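Local coordinates for protein ACDH-11, isoform b (Caenorhabditis elegans, PDB 4Y9J) that belongs to the acyl-CoA dehydrogenase family of flavoproteins and binds flavin-adenine dinucleotide in a tetrameric assembly, at residues Tyr47-Ala52 with Arg125-Ala130; Lys29-Leu34 with Lys131-Ser136; Val507-Ser512 with Gly516-Asp521; Thr399-Leu404 with Phe529-Ile534. All blocks are in the same frame, centred on the assembly; numbering follows the deposited sequence.

In the fold
From the N terminus, the loop 29-34 is the first piece to be used: interaction 2 joins it to residues 131-136 at the end of helix 121-135. Within the span so closed lies interaction 1, which sets helix 44-74 (47-52) against the preceding turns of helix 121-135 (125-130); the two touch where L34 CD1 meets A130 CB at 4.2 Å. Both belong to the AidB-like N-terminal region. Further on, interaction 4 crosses helix 389-419 with helix 524-545, tying the acyl-CoA dehydrogenase C-terminal region to the region that follows it. Enclosed by that span, interaction 3 closes the short turn between helices 486-512 and 524-545, its centre about 21 Å from that of interaction 4.

Interaction 1 (Tyr47-Ala52 with Arg125-Ala130); sequences YMRVAA and RIHQVA
V50 lies over one face of the H127 imidazole, where helices 44-74 and 121-135 come near enough for the CA atoms of these two residues to be 6.2 Å apart. The evidence for a CH-pi contact is positional: V50 CG1 is 4.0 Å from the ring centroid and 24° off the ring normal, while the second methyl, V50 CG2, is 3.7 Å from H127 ND1. H127 reaches across because its CG is anti to the backbone N, which carries the ring out toward helix 44-74. R49 arrives at the ring edge instead. Its chain runs extended to CD and then bends at chi3 (63°), bringing the guanidinium round with its plane 54° from that of the imidazole. R49 NH1 stays 3.8 Å from H127 ND1, and a water joins them, accepting from R49 NH1 at 2.8 Å and lying 2.7 Å from H127 ND1, at the edge of each group. E46 forms a salt bridge with R49 NH2, and D53 is hydrogen-bonded to H127 NE2. Both imidazole nitrogens thus have polar partners while a valine packs on the face, which fixes the ring's rotation; D53, whose carboxylate also pairs with K131, might favour a protonated ring, with R49 opposing it.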
loop_
_atom_site.group_PDB
_atom_site.type_symbol
_atom_site.label_atom_id
_atom_site.label_comp_id
_atom_site.label_asym_id
_atom_site.label_seq_id
_atom_site.Cartn_x
_atom_site.Cartn_y
_atom_site.Cartn_z
ATOM N N TYR B 47 20.497 34.179 -30.281
ATOM C CA TYR B 47 21.257 33.538 -29.252
ATOM C C TYR B 47 20.989 34.120 -27.865
ATOM O O TYR B 47 20.752 33.346 -26.904
ATOM C CB TYR B 47 22.766 33.509 -29.540
ATOM C CG TYR B 47 23.517 33.115 -28.282
ATOM C CD1 TYR B 47 23.482 31.827 -27.801
ATOM C CD2 TYR B 47 24.150 34.082 -27.504
ATOM C CE1 TYR B 47 24.106 31.487 -26.611
ATOM C CE2 TYR B 47 24.782 33.747 -26.325
ATOM C CZ TYR B 47 24.729 32.458 -25.865
ATOM O OH TYR B 47 25.363 32.141 -24.689
ATOM N N MET B 48 20.997 35.448 -27.746
ATOM C CA MET B 48 20.834 36.110 -26.440
ATOM C C MET B 48 19.480 35.861 -25.858
ATOM O O MET B 48 19.366 35.536 -24.692
ATOM C CB MET B 48 21.059 37.641 -26.495
ATOM C CG MET B 48 22.483 38.113 -26.734
ATOM S SD MET B 48 23.714 37.492 -25.560
ATOM C CE MET B 48 25.184 38.360 -26.147
ATOM N N ARG B 49 18.463 35.984 -26.683
ATOM C CA ARG B 49 17.116 35.788 -26.213
ATOM C C ARG B 49 16.931 34.359 -25.746
ATOM O O ARG B 49 16.344 34.086 -24.691
ATOM C CB ARG B 49 16.123 36.122 -27.339
ATOM C CG ARG B 49 14.653 35.883 -26.976
ATOM C CD ARG B 49 13.771 36.272 -28.143
ATOM N NE ARG B 49 14.017 35.446 -29.319
ATOM C CZ ARG B 49 13.557 34.203 -29.475
ATOM N NH1 ARG B 49 12.844 33.609 -28.524
ATOM N NH2 ARG B 49 13.850 33.526 -30.571
ATOM N N VAL B 50 17.454 33.424 -26.527
ATOM C CA VAL B 50 17.240 32.034 -26.267
ATOM C C VAL B 50 17.991 31.595 -25.047
ATOM O O VAL B 50 17.421 30.883 -24.185
ATOM C CB VAL B 50 17.564 31.192 -27.500
ATOM C CG1 VAL B 50 17.526 29.728 -27.198
ATOM C CG2 VAL B 50 16.575 31.536 -28.603
ATOM N N ALA B 51 19.228 32.042 -24.902
ATOM C CA ALA B 51 20.011 31.651 -23.750
ATOM C C ALA B 51 19.456 32.255 -22.485
ATOM O O ALA B 51 19.509 31.608 -21.447
ATOM C CB ALA B 51 21.470 32.062 -23.886
ATOM N N ALA B 52 18.945 33.478 -22.530
ATOM C CA ALA B 52 18.356 34.025 -21.293
ATOM C C ALA B 52 17.122 33.223 -20.889
ATOM O O ALA B 52 16.976 32.896 -19.720
ATOM C CB ALA B 52 18.040 35.486 -21.396
ATOM N N ARG B 125 12.929 25.687 -33.326
ATOM C CA ARG B 125 13.033 24.284 -33.022
ATOM C C ARG B 125 14.296 24.041 -32.214
ATOM O O ARG B 125 14.308 23.190 -31.335
ATOM C CB ARG B 125 12.973 23.384 -34.271
ATOM C CG ARG B 125 11.590 23.245 -34.908
ATOM C CD ARG B 125 10.586 22.539 -33.983
ATOM N NE ARG B 125 9.421 22.037 -34.692
ATOM C CZ ARG B 125 8.394 21.402 -34.142
ATOM N NH1 ARG B 125 8.313 21.227 -32.811
ATOM N NH2 ARG B 125 7.427 20.968 -34.933
ATOM N N ILE B 126 15.320 24.841 -32.479
ATOM C CA ILE B 126 16.543 24.728 -31.689
ATOM C C ILE B 126 16.243 25.149 -30.243
ATOM O O ILE B 126 16.608 24.457 -29.305
ATOM C CB ILE B 126 17.729 25.516 -32.335
ATOM C CG1 ILE B 126 18.156 24.780 -33.614
ATOM C CG2 ILE B 126 18.904 25.573 -31.380
ATOM C CD1 ILE B 126 19.028 25.585 -34.558
ATOM N N HIS B 127 15.554 26.273 -30.084
ATOM C CA HIS B 127 15.197 26.767 -28.784
ATOM C C HIS B 127 14.353 25.669 -28.064
ATOM O O HIS B 127 14.678 25.267 -26.971
ATOM C CB HIS B 127 14.422 28.073 -28.958
ATOM C CG HIS B 127 13.981 28.725 -27.692
ATOM N ND1 HIS B 127 13.350 29.944 -27.688
ATOM C CD2 HIS B 127 14.127 28.370 -26.397
ATOM C CE1 HIS B 127 13.091 30.306 -26.445
ATOM N NE2 HIS B 127 13.539 29.349 -25.644
ATOM N N GLN B 128 13.349 25.164 -28.753
ATOM C CA GLN B 128 12.417 24.201 -28.217
ATOM C C GLN B 128 13.078 22.949 -27.816
ATOM O O GLN B 128 12.847 22.433 -26.683
ATOM C CB GLN B 128 11.297 23.911 -29.212
ATOM C CG GLN B 128 10.200 23.027 -28.636
ATOM C CD GLN B 128 9.402 22.263 -29.655
ATOM O OE1 GLN B 128 9.800 22.104 -30.816
ATOM N NE2 GLN B 128 8.274 21.732 -29.203
ATOM N N VAL B 129 13.916 22.400 -28.690
ATOM C CA VAL B 129 14.653 21.202 -28.352
ATOM C C VAL B 129 15.584 21.353 -27.129
ATOM O O VAL B 129 15.623 20.490 -26.276
ATOM C CB VAL B 129 15.368 20.591 -29.608
ATOM C CG1 VAL B 129 16.327 19.505 -29.216
ATOM C CG2 VAL B 129 14.325 19.986 -30.526
ATOM N N ALA B 130 16.272 22.483 -27.016
ATOM C CA ALA B 130 17.125 22.769 -25.835
ATOM C C ALA B 130 16.284 22.845 -24.538
ATOM O O ALA B 130 16.664 22.335 -23.478
ATOM C CB ALA B 130 17.857 24.121 -26.068
HETATM O O HOH W 1 12.346 31.183 -29.846
#

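Interaction 2 (Lys29-Leu34 with Lys131-Ser136); sequences KDDPIL and KLFLFS
F133 presents the edge of its ring to D31, whose OD2 lies in the ring plane, 3.4 Å from F133 CE2 and nearly as close to CZ. The carboxylate stands almost upright to the ring, the planes being 78° apart, so an oxygen carrying partial negative charge meets the electropositive C-H rim and avoids the pi face. Farther along this edge, L34 CD2 is 4.1 Å from F133 CD2. The same methyl touches L134 CD2 at 3.9 Å and so fills the angle between two successive side chains of the helix. F133 reaches the loop with CG trans to its backbone N (chi1 173°), whereas L134 starts off to one side and only its end turns back toward L34.

The other oxygen of D31 is held by the backbone. OD1 accepts from L34 N at 2.8 Å and from I33 N at 3.0 Å, the donors approaching from opposite faces of the carboxylate plane. This Asx turn and Asx motif fix the carboxylate just ahead of helix 34-41, where I33 is the N-cap residue.

R328 of helix 304-338 forms a salt bridge with D31 OD2, and F133 also packs on R328 and on M369 of helix 352-383. N590 of the second subunit donates to D31 O, placing this loop between helix 121-135, the two long helices and the subunit interface.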
loop_
_atom_site.group_PDB
_atom_site.type_symbol
_atom_site.label_atom_id
_atom_site.label_comp_id
_atom_site.label_asym_id
_atom_site.label_seq_id
_atom_site.Cartn_x
_atom_site.Cartn_y
_atom_site.Cartn_z
ATOM N N LYS B 29 23.441 26.240 -17.407
ATOM C CA LYS B 29 24.774 26.749 -17.085
ATOM C C LYS B 29 25.820 25.652 -16.918
ATOM O O LYS B 29 26.950 25.833 -17.242
ATOM C CB LYS B 29 24.737 27.541 -15.800
ATOM C CG LYS B 29 24.015 28.872 -15.954
ATOM C CD LYS B 29 23.848 29.587 -14.621
ATOM C CE LYS B 29 23.037 30.831 -14.818
ATOM N NZ LYS B 29 22.881 31.560 -13.542
ATOM N N ASP B 30 25.396 24.515 -16.376
ATOM C CA ASP B 30 26.283 23.458 -15.982
ATOM C C ASP B 30 26.552 22.550 -17.144
ATOM O O ASP B 30 27.489 21.717 -17.034
ATOM C CB ASP B 30 25.644 22.666 -14.823
ATOM C CG ASP B 30 26.647 21.719 -14.089
ATOM O OD1 ASP B 30 27.604 22.220 -13.415
ATOM O OD2 ASP B 30 26.441 20.492 -14.183
ATOM N N ASP B 31 25.762 22.639 -18.228
ATOM C CA ASP B 31 25.945 21.684 -19.336
ATOM C C ASP B 31 27.306 21.970 -20.027
ATOM O O ASP B 31 27.580 23.122 -20.365
ATOM C CB ASP B 31 24.818 21.726 -20.379
ATOM C CG ASP B 31 24.830 20.510 -21.342
ATOM O OD1 ASP B 31 25.513 20.552 -22.397
ATOM O OD2 ASP B 31 24.106 19.519 -21.075
ATOM N N PRO B 32 28.106 20.910 -20.266
ATOM C CA PRO B 32 29.370 21.009 -20.991
ATOM C C PRO B 32 29.298 21.645 -22.359
ATOM O O PRO B 32 30.177 22.414 -22.689
ATOM C CB PRO B 32 29.777 19.550 -21.119
ATOM C CG PRO B 32 29.288 18.926 -19.861
ATOM C CD PRO B 32 27.951 19.573 -19.664
ATOM N N ILE B 33 28.300 21.329 -23.174
ATOM C CA ILE B 33 28.283 21.812 -24.543
ATOM C C ILE B 33 27.051 22.507 -25.080
ATOM O O ILE B 33 27.121 23.055 -26.162
ATOM C CB ILE B 33 28.529 20.719 -25.594
ATOM C CG1 ILE B 33 27.490 19.643 -25.536
ATOM C CG2 ILE B 33 29.950 20.164 -25.565
ATOM C CD1 ILE B 33 27.494 18.879 -26.838
ATOM N N LEU B 34 25.933 22.482 -24.364
ATOM C CA LEU B 34 24.712 23.138 -24.821
ATOM C C LEU B 34 24.842 24.609 -25.218
ATOM O O LEU B 34 24.390 25.001 -26.291
ATOM C CB LEU B 34 23.636 23.028 -23.728
ATOM C CG LEU B 34 22.282 23.538 -24.169
ATOM C CD1 LEU B 34 21.869 22.921 -25.493
ATOM C CD2 LEU B 34 21.335 23.200 -23.036
ATOM N N LYS B 131 15.102 23.444 -24.654
ATOM C CA LYS B 131 14.240 23.596 -23.497
ATOM C C LYS B 131 13.703 22.235 -23.045
ATOM O O LYS B 131 13.692 21.943 -21.855
ATOM C CB LYS B 131 13.115 24.607 -23.744
ATOM C CG LYS B 131 12.592 25.212 -22.466
ATOM C CD LYS B 131 11.636 26.373 -22.731
ATOM C CE LYS B 131 11.479 27.154 -21.438
ATOM N NZ LYS B 131 10.732 28.427 -21.608
ATOM N N LEU B 132 13.288 21.411 -23.994
ATOM C CA LEU B 132 12.882 20.051 -23.744
ATOM C C LEU B 132 13.992 19.222 -23.129
ATOM O O LEU B 132 13.730 18.348 -22.246
ATOM C CB LEU B 132 12.403 19.371 -25.034
ATOM C CG LEU B 132 11.096 19.903 -25.594
ATOM C CD1 LEU B 132 10.981 19.503 -27.063
ATOM C CD2 LEU B 132 9.937 19.310 -24.808
ATOM N N PHE B 133 15.205 19.463 -23.595
ATOM C CA PHE B 133 16.363 18.788 -23.049
ATOM C C PHE B 133 16.628 19.139 -21.556
ATOM O O PHE B 133 17.027 18.272 -20.765
ATOM C CB PHE B 133 17.569 19.031 -23.930
ATOM C CG PHE B 133 18.896 18.507 -23.374
ATOM C CD1 PHE B 133 19.230 17.142 -23.381
ATOM C CD2 PHE B 133 19.804 19.414 -22.803
ATOM C CE1 PHE B 133 20.474 16.730 -22.892
ATOM C CE2 PHE B 133 21.039 19.003 -22.341
ATOM C CZ PHE B 133 21.386 17.681 -22.392
ATOM N N LEU B 134 16.439 20.400 -21.178
ATOM C CA LEU B 134 16.522 20.793 -19.781
ATOM C C LEU B 134 15.354 20.198 -18.954
ATOM O O LEU B 134 15.556 19.723 -17.820
ATOM C CB LEU B 134 16.543 22.292 -19.645
ATOM C CG LEU B 134 17.669 23.001 -20.389
ATOM C CD1 LEU B 134 17.479 24.492 -20.140
ATOM C CD2 LEU B 134 19.027 22.526 -19.908
ATOM N N PHE B 135 14.159 20.137 -19.549
ATOM C CA PHE B 135 12.947 19.701 -18.844
ATOM C C PHE B 135 12.981 18.205 -18.583
ATOM O O PHE B 135 12.672 17.755 -17.463
ATOM C CB PHE B 135 11.685 20.096 -19.674
ATOM C CG PHE B 135 10.372 19.739 -19.043
ATOM C CD1 PHE B 135 10.052 20.197 -17.767
ATOM C CD2 PHE B 135 9.463 18.946 -19.706
ATOM C CE1 PHE B 135 8.842 19.932 -17.179
ATOM C CE2 PHE B 135 8.238 18.634 -19.099
ATOM C CZ PHE B 135 7.922 19.153 -17.864
ATOM N N SER B 136 13.375 17.435 -19.600
ATOM C CA SER B 136 13.073 15.989 -19.641
ATOM C C SER B 136 13.466 15.158 -18.390
ATOM O O SER B 136 12.632 14.417 -17.873
ATOM C CB SER B 136 13.632 15.407 -20.935
ATOM O OG SER B 136 13.008 14.159 -21.184
#

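Interaction 3 (Val507-Ser512 with Gly516-Asp521); sequences VKASDS and GETRID
S512 and T518 mark the closest approach of the two backbones, with CA atoms 6.7 Å apart, as the chain leaves helix 486-512 and doubles back beside its last turns. The turn passes through G516, whose positive phi (85°) is a conformation that glycine adopts easily, and two residues on, T518 is extended. No direct hydrogen bond links the segments; one water does so, donating to S512 O at 2.8 Å and accepting from E517 N at 2.7 Å. It also lies 2.9 Å from T518 OG1, a bond whose direction is open, and thereby ties the helix end to the returning loop.

Among the side chains, T518 is the central one. Its OG1 is trans to the carbonyl carbon (chi1 -62°) and sits 3.5 Å from S512 CB, while CG2 lies 4.4 Å from A509 CB. A509 CB also meets I520 CD1 at 4.4 Å, a loose apolar contact beside the hydrated one. The S512 hydroxyl turns back to its own helix and donates to K508 O. Beyond the fold-back, R519 grips the carboxylate of D521 side-on, its NH2 giving the shorter arm at 2.7 Å to OD2.

A neighbouring loop packs against both segments: F575 touches A509 and I520, W572 touches S512, and backbone bonds pair E517 with S577 and R519 with F575. R519 and D521 pack on P352 of the second subunit, so this connection into helix 524-545 lies at a subunit contact.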
loop_
_atom_site.group_PDB
_atom_site.type_symbol
_atom_site.label_atom_id
_atom_site.label_comp_id
_atom_site.label_asym_id
_atom_site.label_seq_id
_atom_site.Cartn_x
_atom_site.Cartn_y
_atom_site.Cartn_z
ATOM N N VAL B 507 26.771 -0.768 -51.837
ATOM C CA VAL B 507 26.819 -1.007 -53.288
ATOM C C VAL B 507 26.913 -2.512 -53.574
ATOM O O VAL B 507 26.235 -3.023 -54.450
ATOM C CB VAL B 507 27.968 -0.200 -53.987
ATOM C CG1 VAL B 507 28.168 -0.640 -55.431
ATOM C CG2 VAL B 507 27.640 1.299 -53.952
ATOM N N LYS B 508 27.720 -3.243 -52.826
ATOM C CA LYS B 508 27.787 -4.691 -53.053
ATOM C C LYS B 508 26.438 -5.381 -52.779
ATOM O O LYS B 508 26.141 -6.410 -53.384
ATOM C CB LYS B 508 28.822 -5.357 -52.143
ATOM C CG LYS B 508 30.285 -5.071 -52.451
ATOM C CD LYS B 508 31.202 -6.062 -51.743
ATOM C CE LYS B 508 30.968 -7.492 -52.228
ATOM N NZ LYS B 508 32.217 -8.116 -52.683
ATOM N N ALA B 509 25.669 -4.866 -51.807
ATOM C CA ALA B 509 24.428 -5.512 -51.387
ATOM C C ALA B 509 23.291 -5.328 -52.393
ATOM O O ALA B 509 22.490 -6.227 -52.637
ATOM C CB ALA B 509 24.014 -5.012 -50.016
ATOM N N SER B 510 23.212 -4.155 -52.984
ATOM C CA SER B 510 22.285 -3.927 -54.102
ATOM C C SER B 510 22.663 -4.805 -55.303
ATOM O O SER B 510 21.793 -5.428 -55.896
ATOM C CB SER B 510 22.318 -2.459 -54.493
ATOM O OG SER B 510 23.689 -2.065 -54.514
ATOM N N ASP B 511 23.950 -4.901 -55.625
ATOM C CA ASP B 511 24.376 -5.679 -56.771
ATOM C C ASP B 511 23.965 -7.149 -56.658
ATOM O O ASP B 511 23.581 -7.768 -57.645
ATOM C CB ASP B 511 25.906 -5.598 -56.982
ATOM C CG ASP B 511 26.374 -4.264 -57.589
ATOM O OD1 ASP B 511 25.562 -3.438 -58.035
ATOM O OD2 ASP B 511 27.597 -4.045 -57.621
ATOM N N SER B 512 24.105 -7.713 -55.464
ATOM C CA SER B 512 23.926 -9.156 -55.218
ATOM C C SER B 512 22.478 -9.578 -54.943
ATOM O O SER B 512 22.189 -10.783 -54.914
ATOM C CB SER B 512 24.765 -9.586 -53.995
ATOM O OG SER B 512 26.136 -9.441 -54.280
ATOM N N GLY B 516 19.635 -13.884 -54.531
ATOM C CA GLY B 516 18.846 -14.420 -53.445
ATOM C C GLY B 516 19.642 -14.844 -52.204
ATOM O O GLY B 516 19.048 -15.403 -51.310
ATOM N N GLU B 517 20.957 -14.575 -52.143
ATOM C CA GLU B 517 21.819 -14.980 -51.016
ATOM C C GLU B 517 22.315 -13.833 -50.089
ATOM O O GLU B 517 23.340 -13.981 -49.403
ATOM C CB GLU B 517 23.048 -15.742 -51.535
ATOM C CG GLU B 517 22.785 -16.900 -52.529
ATOM C CD GLU B 517 21.670 -17.842 -52.082
ATOM O OE1 GLU B 517 21.743 -18.383 -50.952
ATOM O OE2 GLU B 517 20.710 -18.032 -52.861
ATOM N N THR B 518 21.604 -12.712 -50.074
ATOM C CA THR B 518 21.987 -11.535 -49.282
ATOM C C THR B 518 20.796 -11.112 -48.447
ATOM O O THR B 518 19.662 -11.109 -48.936
ATOM C CB THR B 518 22.418 -10.420 -50.236
ATOM O OG1 THR B 518 23.562 -10.874 -50.967
ATOM C CG2 THR B 518 22.752 -9.151 -49.541
ATOM N N ARG B 519 21.030 -10.797 -47.174
ATOM C CA ARG B 519 19.951 -10.409 -46.234
ATOM C C ARG B 519 20.399 -9.138 -45.521
ATOM O O ARG B 519 20.959 -9.176 -44.446
ATOM C CB ARG B 519 19.625 -11.536 -45.234
ATOM C CG ARG B 519 19.130 -12.828 -45.877
ATOM C CD ARG B 519 17.629 -12.983 -46.175
ATOM N NE ARG B 519 16.674 -12.278 -45.265
ATOM C CZ ARG B 519 15.446 -12.738 -44.899
ATOM N NH1 ARG B 519 15.027 -13.953 -45.305
ATOM N NH2 ARG B 519 14.613 -12.007 -44.100
ATOM N N ILE B 520 20.135 -7.993 -46.153
ATOM C CA ILE B 520 20.544 -6.716 -45.617
ATOM C C ILE B 520 19.798 -6.441 -44.327
ATOM O O ILE B 520 20.308 -5.737 -43.451
ATOM C CB ILE B 520 20.292 -5.563 -46.650
ATOM C CG1 ILE B 520 20.887 -4.256 -46.141
ATOM C CG2 ILE B 520 18.791 -5.410 -46.918
ATOM C CD1 ILE B 520 21.109 -3.213 -47.223
ATOM N N ASP B 521 18.573 -6.956 -44.222
ATOM C CA ASP B 521 17.797 -6.836 -43.018
ATOM C C ASP B 521 18.527 -7.381 -41.763
ATOM O O ASP B 521 18.360 -6.836 -40.685
ATOM C CB ASP B 521 16.412 -7.507 -43.160
ATOM C CG ASP B 521 16.474 -8.947 -43.668
ATOM O OD1 ASP B 521 17.081 -9.221 -44.737
ATOM O OD2 ASP B 521 15.793 -9.805 -43.068
HETATM O O HOH W 2 22.776 -12.783 -53.038
#

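Interaction 4 (Thr399-Leu404 with Phe529-Ile534); sequences TPVLKL and FTIARI
V401 points toward helix 524-545 from helix 389-419, which packs across it, and divides its methyl groups between two neighbours. CG1 presses on A532, 3.5 Å from its CB and almost as near to its CA, and CG2 meets I531 CG2 at 4.0 Å. With CG1 trans to the backbone N (chi1 172°), the two branches spread across successive residues of the opposing helix; the V401 and I531 side chains run at about a right angle to each other. The small A532 lets the backbones come close here, as the 5.9 Å between the CA atoms of V401 and A532 attests.

One turn later L404 takes part through its end alone. Its CG is wedged between the backbone N and the carbonyl carbon (chi1 68°), a less usual choice in a helix, and this swings CD1 to the rim of the F529 ring. CD1 lies in the ring plane, 3.7 Å from F529 CE1, so the methyl meets an edge and not a face. F529 starts away from the contact and comes back with its ring, which also stacks edge-to-face with Y405.

The axes of segments 399-404 and 529-534 pass 9.3 Å apart, nearly perpendicular (-92°), which confines the meeting to a short patch. F460 and F470 pack on I531, while V456 lies against V401. Every contact across the segments is between carbon atoms, so the crossing probably rests on close fit and burial of apolar surface.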
loop_
_atom_site.group_PDB
_atom_site.type_symbol
_atom_site.label_atom_id
_atom_site.label_comp_id
_atom_site.label_asym_id
_atom_site.label_seq_id
_atom_site.Cartn_x
_atom_site.Cartn_y
_atom_site.Cartn_z
ATOM N N THR B 399 16.174 11.059 -38.179
ATOM C CA THR B 399 15.206 10.933 -37.154
ATOM C C THR B 399 15.237 9.518 -36.563
ATOM O O THR B 399 15.425 9.360 -35.327
ATOM C CB THR B 399 13.826 11.348 -37.699
ATOM O OG1 THR B 399 13.848 12.749 -37.867
ATOM C CG2 THR B 399 12.795 11.071 -36.682
ATOM N N PRO B 400 15.159 8.470 -37.425
ATOM C CA PRO B 400 15.226 7.137 -36.800
ATOM C C PRO B 400 16.621 6.752 -36.290
ATOM O O PRO B 400 16.717 6.035 -35.275
ATOM C CB PRO B 400 14.802 6.204 -37.935
ATOM C CG PRO B 400 15.119 6.972 -39.223
ATOM C CD PRO B 400 14.761 8.380 -38.840
ATOM N N VAL B 401 17.662 7.218 -36.988
ATOM C CA VAL B 401 19.053 6.927 -36.621
ATOM C C VAL B 401 19.314 7.521 -35.228
ATOM O O VAL B 401 19.787 6.837 -34.325
ATOM C CB VAL B 401 20.043 7.466 -37.661
ATOM C CG1 VAL B 401 21.466 7.314 -37.165
ATOM C CG2 VAL B 401 19.853 6.776 -38.997
ATOM N N LEU B 402 18.956 8.788 -35.053
ATOM C CA LEU B 402 19.077 9.444 -33.740
ATOM C C LEU B 402 18.338 8.760 -32.594
ATOM O O LEU B 402 18.919 8.441 -31.539
ATOM C CB LEU B 402 18.627 10.874 -33.845
ATOM C CG LEU B 402 18.506 11.674 -32.574
ATOM C CD1 LEU B 402 19.843 11.882 -31.909
ATOM C CD2 LEU B 402 17.863 13.027 -32.843
ATOM N N LYS B 403 17.057 8.513 -32.827
ATOM C CA LYS B 403 16.257 7.843 -31.843
ATOM C C LYS B 403 16.873 6.499 -31.464
ATOM O O LYS B 403 17.035 6.188 -30.257
ATOM C CB LYS B 403 14.807 7.682 -32.349
ATOM C CG LYS B 403 13.718 7.299 -31.333
ATOM C CD LYS B 403 13.887 5.972 -30.627
ATOM C CE LYS B 403 12.565 5.426 -30.126
ATOM N NZ LYS B 403 12.670 4.200 -29.328
ATOM N N LEU B 404 17.143 5.659 -32.435
ATOM C CA LEU B 404 17.566 4.310 -32.103
ATOM C C LEU B 404 18.951 4.320 -31.484
ATOM O O LEU B 404 19.260 3.508 -30.594
ATOM C CB LEU B 404 17.491 3.376 -33.296
ATOM C CG LEU B 404 18.441 3.565 -34.462
ATOM C CD1 LEU B 404 19.737 2.774 -34.250
ATOM C CD2 LEU B 404 17.788 3.158 -35.786
ATOM N N PHE B 529 23.784 2.051 -36.914
ATOM C CA PHE B 529 24.789 2.531 -35.972
ATOM C C PHE B 529 25.999 3.195 -36.691
ATOM O O PHE B 529 26.607 4.127 -36.182
ATOM C CB PHE B 529 25.313 1.353 -35.167
ATOM C CG PHE B 529 24.515 0.980 -33.930
ATOM C CD1 PHE B 529 23.167 1.175 -33.814
ATOM C CD2 PHE B 529 25.168 0.267 -32.883
ATOM C CE1 PHE B 529 22.456 0.854 -32.644
ATOM C CE2 PHE B 529 24.444 -0.100 -31.730
ATOM C CZ PHE B 529 23.096 0.202 -31.613
ATOM N N THR B 530 26.404 2.644 -37.831
ATOM C CA THR B 530 27.516 3.219 -38.588
ATOM C C THR B 530 27.164 4.612 -39.065
ATOM O O THR B 530 27.976 5.505 -38.993
ATOM C CB THR B 530 27.901 2.331 -39.757
ATOM O OG1 THR B 530 28.253 1.042 -39.249
ATOM C CG2 THR B 530 29.061 2.940 -40.519
ATOM N N ILE B 531 25.934 4.773 -39.539
ATOM C CA ILE B 531 25.433 6.087 -39.932
ATOM C C ILE B 531 25.507 7.058 -38.727
ATOM O O ILE B 531 26.092 8.210 -38.831
ATOM C CB ILE B 531 24.027 5.989 -40.538
ATOM C CG1 ILE B 531 24.122 5.255 -41.861
ATOM C CG2 ILE B 531 23.433 7.403 -40.773
ATOM C CD1 ILE B 531 22.812 4.868 -42.508
ATOM N N ALA B 532 24.994 6.601 -37.600
ATOM C CA ALA B 532 24.962 7.442 -36.424
ATOM C C ALA B 532 26.356 7.902 -36.086
ATOM O O ALA B 532 26.576 9.052 -35.854
ATOM C CB ALA B 532 24.353 6.704 -35.242
ATOM N N ARG B 533 27.332 6.993 -36.091
ATOM C CA ARG B 533 28.677 7.342 -35.649
ATOM C C ARG B 533 29.416 8.230 -36.649
ATOM O O ARG B 533 30.200 9.078 -36.245
ATOM C CB ARG B 533 29.472 6.088 -35.384
ATOM C CG ARG B 533 28.900 5.307 -34.208
ATOM C CD ARG B 533 29.605 4.009 -33.875
ATOM N NE ARG B 533 29.542 3.017 -34.967
ATOM C CZ ARG B 533 29.192 1.717 -34.892
ATOM N NH1 ARG B 533 28.830 1.157 -33.687
ATOM N NH2 ARG B 533 29.239 0.981 -36.057
ATOM N N ILE B 534 29.248 7.963 -37.939
ATOM C CA ILE B 534 29.838 8.784 -38.987
ATOM C C ILE B 534 29.310 10.211 -38.868
ATOM O O ILE B 534 30.078 11.191 -38.922
ATOM C CB ILE B 534 29.564 8.192 -40.404
ATOM C CG1 ILE B 534 30.426 6.916 -40.570
ATOM C CG2 ILE B 534 29.897 9.210 -41.527
ATOM C CD1 ILE B 534 30.136 6.109 -41.813
#